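Local coordinates for protein ORF48 (Lactococcus phage TP901-1, PDB 3U6X) that is an upper baseplate protein fragment with an immunoglobulin-like domain, which probably links the receptor-binding protein to the rest of the phage baseplate, at residues Val5-Ser10 and Ile97-Val102; Val16-Tyr21 and Leu88-Ser93. All blocks are in the same frame, centred on the assembly; numbering follows the deposited sequence.

Contact 1: Val5-Ser10 and Ile97-Val102; sequences VLEHDS and ITKGYV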
ATOM      1  N   VAL V   5      -0.230  34.592  47.272  1.00 46.90           N
ATOM      2  CA  VAL V   5       0.604  34.713  46.074  1.00 45.72           C
ATOM      3  C   VAL V   5       1.023  33.343  45.563  1.00 49.93           C
ATOM      4  O   VAL V   5       1.591  32.544  46.312  1.00 49.97           O
ATOM      5  CB  VAL V   5       1.857  35.627  46.275  1.00 48.48           C
ATOM      6  CG1 VAL V   5       2.646  35.759  44.983  1.00 48.00           C
ATOM      7  CG2 VAL V   5       1.500  37.014  46.796  1.00 47.97           C
ATOM      8  N   LEU V   6       0.770  33.091  44.275  1.00 45.79           N
ATOM      9  CA  LEU V   6       1.189  31.859  43.630  1.00 45.22           C
ATOM     10  C   LEU V   6       2.199  32.182  42.555  1.00 49.93           C
ATOM     11  O   LEU V   6       1.874  32.850  41.565  1.00 49.22           O
ATOM     12  CB  LEU V   6       0.018  31.084  43.028  1.00 44.81           C
ATOM     13  CG  LEU V   6      -1.136  30.695  43.943  1.00 48.49           C
ATOM     14  CD1 LEU V   6      -2.298  30.167  43.111  1.00 48.51           C
ATOM     15  CD2 LEU V   6      -0.709  29.650  44.973  1.00 48.73           C
ATOM     16  N   GLU V   7       3.445  31.747  42.780  1.00 47.32           N
ATOM     17  CA  GLU V   7       4.528  31.922  41.818  1.00 47.11           C
ATOM     18  C   GLU V   7       4.390  30.785  40.824  1.00 48.35           C
ATOM     19  O   GLU V   7       4.046  29.671  41.221  1.00 47.58           O
ATOM     20  CB  GLU V   7       5.901  31.932  42.514  1.00 48.83           C
ATOM     21  CG  GLU V   7       6.213  33.249  43.220  1.00 59.85           C
ATOM     22  CD  GLU V   7       7.596  33.435  43.829  1.00 84.00           C
ATOM     23  OE1 GLU V   7       7.776  34.427  44.573  1.00 84.65           O
ATOM     24  OE2 GLU V   7       8.499  32.606  43.563  1.00 77.34           O
ATOM     25  N   HIS V   8       4.557  31.062  39.529  1.00 43.51           N
ATOM     26  CA  HIS V   8       4.380  30.021  38.503  1.00 42.26           C
ATOM     27  C   HIS V   8       5.387  30.026  37.342  1.00 49.79           C
ATOM     28  O   HIS V   8       6.228  30.909  37.262  1.00 50.41           O
ATOM     29  CB  HIS V   8       2.942  30.031  37.982  1.00 41.15           C
ATOM     30  CG  HIS V   8       2.541  31.306  37.321  1.00 42.95           C
ATOM     31  ND1 HIS V   8       2.765  31.516  35.977  1.00 44.40           N
ATOM     32  CD2 HIS V   8       1.963  32.405  37.841  1.00 43.37           C
ATOM     33  CE1 HIS V   8       2.330  32.741  35.720  1.00 42.73           C
ATOM     34  NE2 HIS V   8       1.830  33.310  36.804  1.00 42.90           N
ATOM     35  N   ASP V   9       5.311  29.023  36.451  1.00 48.03           N
ATOM     36  CA  ASP V   9       6.246  28.880  35.321  1.00 48.37           C
ATOM     37  C   ASP V   9       5.804  29.499  33.989  1.00 51.47           C
ATOM     38  O   ASP V   9       6.573  29.467  33.024  1.00 51.48           O
ATOM     39  CB  ASP V   9       6.643  27.407  35.120  1.00 50.75           C
ATOM     40  CG  ASP V   9       5.520  26.421  34.805  1.00 67.23           C
ATOM     41  OD1 ASP V   9       5.788  25.192  34.818  1.00 69.78           O
ATOM     42  OD2 ASP V   9       4.379  26.874  34.520  1.00 72.01           O
ATOM     43  N   SER V  10       4.572  30.029  33.919  1.00 47.34           N
ATOM     44  CA  SER V  10       4.039  30.629  32.697  1.00 46.77           C
ATOM     45  C   SER V  10       4.450  32.083  32.512  1.00 52.45           C
ATOM     46  O   SER V  10       4.628  32.835  33.464  1.00 53.31           O
ATOM     47  CB  SER V  10       2.520  30.538  32.667  1.00 48.83           C
ATOM     48  OG  SER V  10       1.982  31.039  31.454  1.00 55.33           O
ATOM     49  N   ILE V  97       2.530  25.615  39.776  1.00 54.50           N
ATOM     50  CA  ILE V  97       2.836  26.517  40.888  1.00 54.11           C
ATOM     51  C   ILE V  97       4.254  26.141  41.337  1.00 59.87           C
ATOM     52  O   ILE V  97       4.564  24.954  41.452  1.00 60.40           O
ATOM     53  CB  ILE V  97       1.803  26.444  42.048  1.00 56.33           C
ATOM     54  CG1 ILE V  97       0.377  26.681  41.525  1.00 56.35           C
ATOM     55  CG2 ILE V  97       2.151  27.449  43.166  1.00 55.94           C
ATOM     56  CD1 ILE V  97      -0.695  25.953  42.249  1.00 65.36           C
ATOM     57  N   THR V  98       5.120  27.136  41.513  1.00 56.39           N
ATOM     58  CA  THR V  98       6.502  26.907  41.935  1.00 55.79           C
ATOM     59  C   THR V  98       6.715  27.292  43.408  1.00 58.15           C
ATOM     60  O   THR V  98       7.618  26.752  44.053  1.00 58.46           O
ATOM     61  CB  THR V  98       7.497  27.573  40.960  1.00 62.66           C
ATOM     62  OG1 THR V  98       7.451  29.000  41.078  1.00 62.86           O
ATOM     63  CG2 THR V  98       7.284  27.133  39.516  1.00 58.56           C
ATOM     64  N   LYS V  99       5.869  28.208  43.936  1.00 52.60           N
ATOM     65  CA  LYS V  99       5.904  28.703  45.312  1.00 51.66           C
ATOM     66  C   LYS V  99       4.573  29.361  45.626  1.00 53.53           C
ATOM     67  O   LYS V  99       3.972  29.982  44.752  1.00 52.41           O
ATOM     68  CB  LYS V  99       7.037  29.739  45.482  1.00 54.12           C
ATOM     69  CG  LYS V  99       7.527  29.917  46.915  1.00 74.01           C
ATOM     70  CD  LYS V  99       8.566  31.047  47.077  1.00 87.88           C
ATOM     71  CE  LYS V  99       9.868  30.854  46.319  1.00104.47           C
ATOM     72  NZ  LYS V  99      10.470  29.513  46.539  1.00116.97           N
ATOM     73  N   GLY V 100       4.146  29.232  46.872  1.00 49.65           N
ATOM     74  CA  GLY V 100       2.941  29.866  47.380  1.00 49.33           C
ATOM     75  C   GLY V 100       3.142  30.414  48.776  1.00 52.88           C
ATOM     76  O   GLY V 100       3.752  29.749  49.616  1.00 53.13           O
ATOM     77  N   TYR V 101       2.639  31.630  49.032  1.00 48.19           N
ATOM     78  CA  TYR V 101       2.765  32.307  50.331  1.00 47.41           C
ATOM     79  C   TYR V 101       1.731  33.433  50.460  1.00 52.79           C
ATOM     80  O   TYR V 101       1.244  33.942  49.440  1.00 51.92           O
ATOM     81  CB  TYR V 101       4.206  32.877  50.522  1.00 47.48           C
ATOM     82  CG  TYR V 101       4.711  33.699  49.351  1.00 47.60           C
ATOM     83  CD1 TYR V 101       4.448  35.062  49.266  1.00 48.68           C
ATOM     84  CD2 TYR V 101       5.418  33.105  48.308  1.00 48.25           C
ATOM     85  CE1 TYR V 101       4.866  35.813  48.171  1.00 47.88           C
ATOM     86  CE2 TYR V 101       5.828  33.843  47.200  1.00 48.72           C
ATOM     87  CZ  TYR V 101       5.540  35.196  47.132  1.00 53.61           C
ATOM     88  OH  TYR V 101       5.953  35.942  46.052  1.00 52.89           O
ATOM     89  N   VAL V 102       1.438  33.844  51.714  1.00 51.39           N
ATOM     90  CA  VAL V 102       0.558  34.966  52.029  1.00 52.49           C
ATOM     91  C   VAL V 102       1.270  36.240  51.580  1.00 60.71           C
ATOM     92  O   VAL V 102       2.492  36.348  51.687  1.00 60.42           O
ATOM     93  CB  VAL V 102       0.194  35.021  53.531  1.00 56.36           C
ATOM     94  CG1 VAL V 102      -0.610  36.281  53.864  1.00 56.16           C
ATOM     95  CG2 VAL V 102      -0.572  33.761  53.953  1.00 56.24           C
TER
HETATM   96  O   HOH W   1       8.393  30.578  39.092  1.00 61.75           O
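Val-5 sits over one face of the Tyr-101 ring, its CB 4.0 Å from the ring centroid in a CH-pi contact. With CG of Tyr-101 between its own backbone N and carbonyl carbon (chi1 50°), the ring comes back across to Val-5. CG1 of Val-5 lies 3.5 Å from OH of Tyr-101. At the ring's edge, near its plane, comes Glu-7. The hydroxyl OH of Tyr-101 donates to OE1 of Glu-7 at 2.8 Å, meeting the oxygen on its anti side, with carboxylate and ring planes 89° apart. Besides this hydrogen bond, OE1 of Glu-7 has a long, weak ion pair with NZ of Lys-56. The Glu-7 chain, extended beyond CG, lies side by side with Lys-99, whose CE passes 3.5 Å from OE2; the ammonium bends away, leaving NZ 4.7 Å from OE2. Beneath these side chains the antiparallel ladder is broken by a classic beta bulge, with Thr-98 and Lys-99 both facing Glu-7. N of Glu-7 donates to O of Lys-99, while O of Glu-7 accepts from N of Thr-98 at 2.8 Å, that donor standing 38° out of the carbonyl plane. A water joins OG1 of Thr-98 to O of His-8 just past the bulge. On the other face of the sheet, which is buried, CD2 of Leu-6 meets CG2 of Ile-97 at 4.0 Å. The Tyr-101 ring thus covers Val-5 while its hydroxyl serves Glu-7; this phenol donor and the nearby lysines would tend to stabilise Glu-7 as a carboxylate.

Contact 2: Val16-Tyr21 and Leu88-Ser93; sequences VKVTSY and LCFKMS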
ATOM      1  N   VAL V  16      -6.815  30.575  37.944  1.00 45.02           N
ATOM      2  CA  VAL V  16      -6.693  29.941  39.251  1.00 43.85           C
ATOM      3  C   VAL V  16      -8.106  29.765  39.795  1.00 44.83           C
ATOM      4  O   VAL V  16      -8.934  30.682  39.728  1.00 42.60           O
ATOM      5  CB  VAL V  16      -5.777  30.747  40.230  1.00 48.11           C
ATOM      6  CG1 VAL V  16      -5.698  30.087  41.606  1.00 47.73           C
ATOM      7  CG2 VAL V  16      -4.376  30.920  39.658  1.00 47.91           C
ATOM      8  N   LYS V  17      -8.380  28.549  40.292  1.00 41.12           N
ATOM      9  CA  LYS V  17      -9.648  28.194  40.904  1.00 40.32           C
ATOM     10  C   LYS V  17      -9.372  27.661  42.304  1.00 43.50           C
ATOM     11  O   LYS V  17      -8.493  26.799  42.497  1.00 42.49           O
ATOM     12  CB  LYS V  17     -10.416  27.202  40.035  1.00 42.87           C
ATOM     13  CG  LYS V  17     -11.215  27.864  38.932  1.00 55.26           C
ATOM     14  CD  LYS V  17     -11.510  26.857  37.820  1.00 70.66           C
ATOM     15  CE  LYS V  17     -12.380  27.435  36.733  1.00 83.50           C
ATOM     16  NZ  LYS V  17     -12.520  26.485  35.601  1.00 94.25           N
ATOM     17  N   VAL V  18     -10.061  28.258  43.301  1.00 39.32           N
ATOM     18  CA  VAL V  18      -9.865  27.939  44.713  1.00 38.04           C
ATOM     19  C   VAL V  18     -11.099  27.250  45.261  1.00 43.76           C
ATOM     20  O   VAL V  18     -12.215  27.681  44.956  1.00 44.04           O
ATOM     21  CB  VAL V  18      -9.457  29.185  45.550  1.00 40.33           C
ATOM     22  CG1 VAL V  18      -9.148  28.811  46.996  1.00 39.66           C
ATOM     23  CG2 VAL V  18      -8.262  29.893  44.933  1.00 39.85           C
ATOM     24  N   THR V  19     -10.882  26.165  46.048  1.00 40.89           N
ATOM     25  CA  THR V  19     -11.899  25.355  46.720  1.00 40.61           C
ATOM     26  C   THR V  19     -11.568  25.159  48.217  1.00 45.68           C
ATOM     27  O   THR V  19     -10.398  25.130  48.617  1.00 44.95           O
ATOM     28  CB  THR V  19     -12.166  24.037  45.992  1.00 46.33           C
ATOM     29  OG1 THR V  19     -10.948  23.322  45.785  1.00 47.05           O
ATOM     30  CG2 THR V  19     -12.911  24.213  44.701  1.00 43.19           C
ATOM     31  N   SER V  20     -12.621  25.017  49.031  1.00 42.47           N
ATOM     32  CA  SER V  20     -12.554  24.826  50.478  1.00 41.62           C
ATOM     33  C   SER V  20     -13.310  23.557  50.840  1.00 45.55           C
ATOM     34  O   SER V  20     -14.458  23.373  50.421  1.00 45.95           O
ATOM     35  CB  SER V  20     -13.181  26.020  51.190  1.00 43.74           C
ATOM     36  OG  SER V  20     -13.071  25.903  52.596  1.00 53.15           O
ATOM     37  N   TYR V  21     -12.662  22.673  51.593  1.00 40.56           N
ATOM     38  CA  TYR V  21     -13.250  21.406  52.028  1.00 39.89           C
ATOM     39  C   TYR V  21     -12.572  20.866  53.293  1.00 46.99           C
ATOM     40  O   TYR V  21     -11.418  21.194  53.592  1.00 46.32           O
ATOM     41  CB  TYR V  21     -13.265  20.342  50.901  1.00 39.42           C
ATOM     42  CG  TYR V  21     -11.939  20.168  50.195  1.00 38.72           C
ATOM     43  CD1 TYR V  21     -11.616  20.935  49.076  1.00 39.58           C
ATOM     44  CD2 TYR V  21     -10.999  19.248  50.653  1.00 38.89           C
ATOM     45  CE1 TYR V  21     -10.374  20.827  48.465  1.00 38.68           C
ATOM     46  CE2 TYR V  21      -9.762  19.113  50.031  1.00 39.70           C
ATOM     47  CZ  TYR V  21      -9.449  19.917  48.946  1.00 47.43           C
ATOM     48  OH  TYR V  21      -8.233  19.781  48.326  1.00 50.04           O
ATOM     49  N   LEU V  88      -7.596  24.351  51.973  1.00 41.02           N
ATOM     50  CA  LEU V  88      -7.775  25.432  51.006  1.00 40.66           C
ATOM     51  C   LEU V  88      -6.930  24.997  49.765  1.00 45.61           C
ATOM     52  O   LEU V  88      -5.702  24.877  49.835  1.00 45.77           O
ATOM     53  CB  LEU V  88      -7.332  26.792  51.573  1.00 40.34           C
ATOM     54  CG  LEU V  88      -7.738  28.036  50.759  1.00 44.64           C
ATOM     55  CD1 LEU V  88      -9.273  28.235  50.742  1.00 44.05           C
ATOM     56  CD2 LEU V  88      -7.059  29.280  51.309  1.00 46.94           C
ATOM     57  N   CYS V  89      -7.624  24.641  48.678  1.00 42.03           N
ATOM     58  CA  CYS V  89      -7.039  24.087  47.458  1.00 41.65           C
ATOM     59  C   CYS V  89      -6.939  25.105  46.332  1.00 44.79           C
ATOM     60  O   CYS V  89      -7.939  25.725  45.966  1.00 43.85           O
ATOM     61  CB  CYS V  89      -7.839  22.853  47.044  1.00 42.14           C
ATOM     62  SG  CYS V  89      -7.305  22.070  45.505  1.00 46.02           S
ATOM     63  N   PHE V  90      -5.731  25.242  45.756  1.00 40.98           N
ATOM     64  CA  PHE V  90      -5.459  26.154  44.646  1.00 40.41           C
ATOM     65  C   PHE V  90      -5.147  25.325  43.417  1.00 44.68           C
ATOM     66  O   PHE V  90      -4.191  24.555  43.438  1.00 44.16           O
ATOM     67  CB  PHE V  90      -4.286  27.107  44.974  1.00 41.90           C
ATOM     68  CG  PHE V  90      -4.519  28.056  46.131  1.00 43.27           C
ATOM     69  CD1 PHE V  90      -4.909  29.372  45.907  1.00 45.45           C
ATOM     70  CD2 PHE V  90      -4.317  27.639  47.445  1.00 45.85           C
ATOM     71  CE1 PHE V  90      -5.119  30.245  46.974  1.00 46.75           C
ATOM     72  CE2 PHE V  90      -4.520  28.515  48.519  1.00 48.99           C
ATOM     73  CZ  PHE V  90      -4.915  29.818  48.277  1.00 46.86           C
ATOM     74  N   LYS V  91      -5.981  25.432  42.367  1.00 41.74           N
ATOM     75  CA  LYS V  91      -5.773  24.679  41.127  1.00 41.80           C
ATOM     76  C   LYS V  91      -5.478  25.644  40.006  1.00 48.28           C
ATOM     77  O   LYS V  91      -6.295  26.510  39.708  1.00 48.68           O
ATOM     78  CB  LYS V  91      -6.982  23.780  40.769  1.00 43.61           C
ATOM     79  CG  LYS V  91      -7.164  22.506  41.618  1.00 52.32           C
ATOM     80  CD  LYS V  91      -6.131  21.440  41.320  1.00 65.60           C
ATOM     81  CE  LYS V  91      -6.580  20.005  41.444  1.00 74.12           C
ATOM     82  NZ  LYS V  91      -7.021  19.633  42.805  1.00 81.59           N
ATOM     83  N   MET V  92      -4.287  25.540  39.427  1.00 46.09           N
ATOM     84  CA  MET V  92      -3.882  26.386  38.316  1.00 46.39           C
ATOM     85  C   MET V  92      -4.118  25.664  36.986  1.00 49.89           C
ATOM     86  O   MET V  92      -3.871  24.463  36.851  1.00 47.92           O
ATOM     87  CB  MET V  92      -2.413  26.779  38.464  1.00 49.36           C
ATOM     88  CG  MET V  92      -1.936  27.754  37.408  1.00 54.05           C
ATOM     89  SD  MET V  92      -0.836  28.996  38.085  1.00 59.85           S
ATOM     90  CE  MET V  92       0.507  28.062  38.299  1.00 57.09           C
ATOM     91  N   SER V  93      -4.600  26.406  36.008  1.00 49.41           N
ATOM     92  CA  SER V  93      -4.825  25.892  34.670  1.00 51.00           C
ATOM     93  C   SER V  93      -3.711  26.408  33.763  1.00 58.23           C
ATOM     94  O   SER V  93      -3.469  27.623  33.717  1.00 58.55           O
ATOM     95  CB  SER V  93      -6.179  26.361  34.140  1.00 56.25           C
ATOM     96  OG  SER V  93      -7.256  25.834  34.899  1.00 70.15           O
TER
HETATM   97  O   HOH W   2      -9.358  24.242  43.737  1.00 44.78           O
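Val-18 overlaps the ring of Phe-90 with CG1, which stands over one face, offset toward the rim, while CG2 lies outside the rim, 3.5 Å from CD1. The two side chains lie side by side and point the same way. CG1 of Val-16 reaches the edge of that ring, 4.4 Å from CD1, and CD1 of Leu-88 closes on CG1 of Val-18 at 3.8 Å. Phe-4 stacks on the Phe-90 ring from outside the pair. On the other face of the two strands, CB of Cys-89 touches two hydroxyls, 3.4 Å from OG1 of Thr-19 and 3.4 Å from OH of Tyr-21; the sulfur SG, anti to the backbone N (chi1 177°), stays 3.7 Å from the same Tyr-21 OH. The Tyr-21 hydroxyl is hydrogen-bonded to the backbone of the chain of another protein. A water on this same face donates to O of Lys-17 and to O of Cys-89, and is hydrogen-bonded to OG1 of Thr-19. Paired backbone bonds link Lys-17 with Lys-91 and Thr-19 with Cys-89, that from N of Cys-89 to O of Thr-19 spanning 2.8 Å. One apolar face turned to the core and one polar face turned to a partner protein fit an antiparallel, immunoglobulin-like beta domain.

In the fold
From the N terminus, strand 3-8 supplies the first half of contact 1 and strand 16-22, next in the chain, the first half of contact 2. The chain then runs through strands 43-53, 56-60, 70-74 and 78-83 before strand 86-92 returns to close contact 2. Strand 97-102 follows and closes contact 1, so contact 2 is nested inside the larger loop. In the order of the sheet the pair 16-22 and 86-92 is interior, whereas 97-102 is an outermost strand. The two contacts meet in the core: Leu-6 packs on Val-16 and Phe-90, and the Met-92 methyl on His-8 and Ile-97, tying both chain ends to the middle strands.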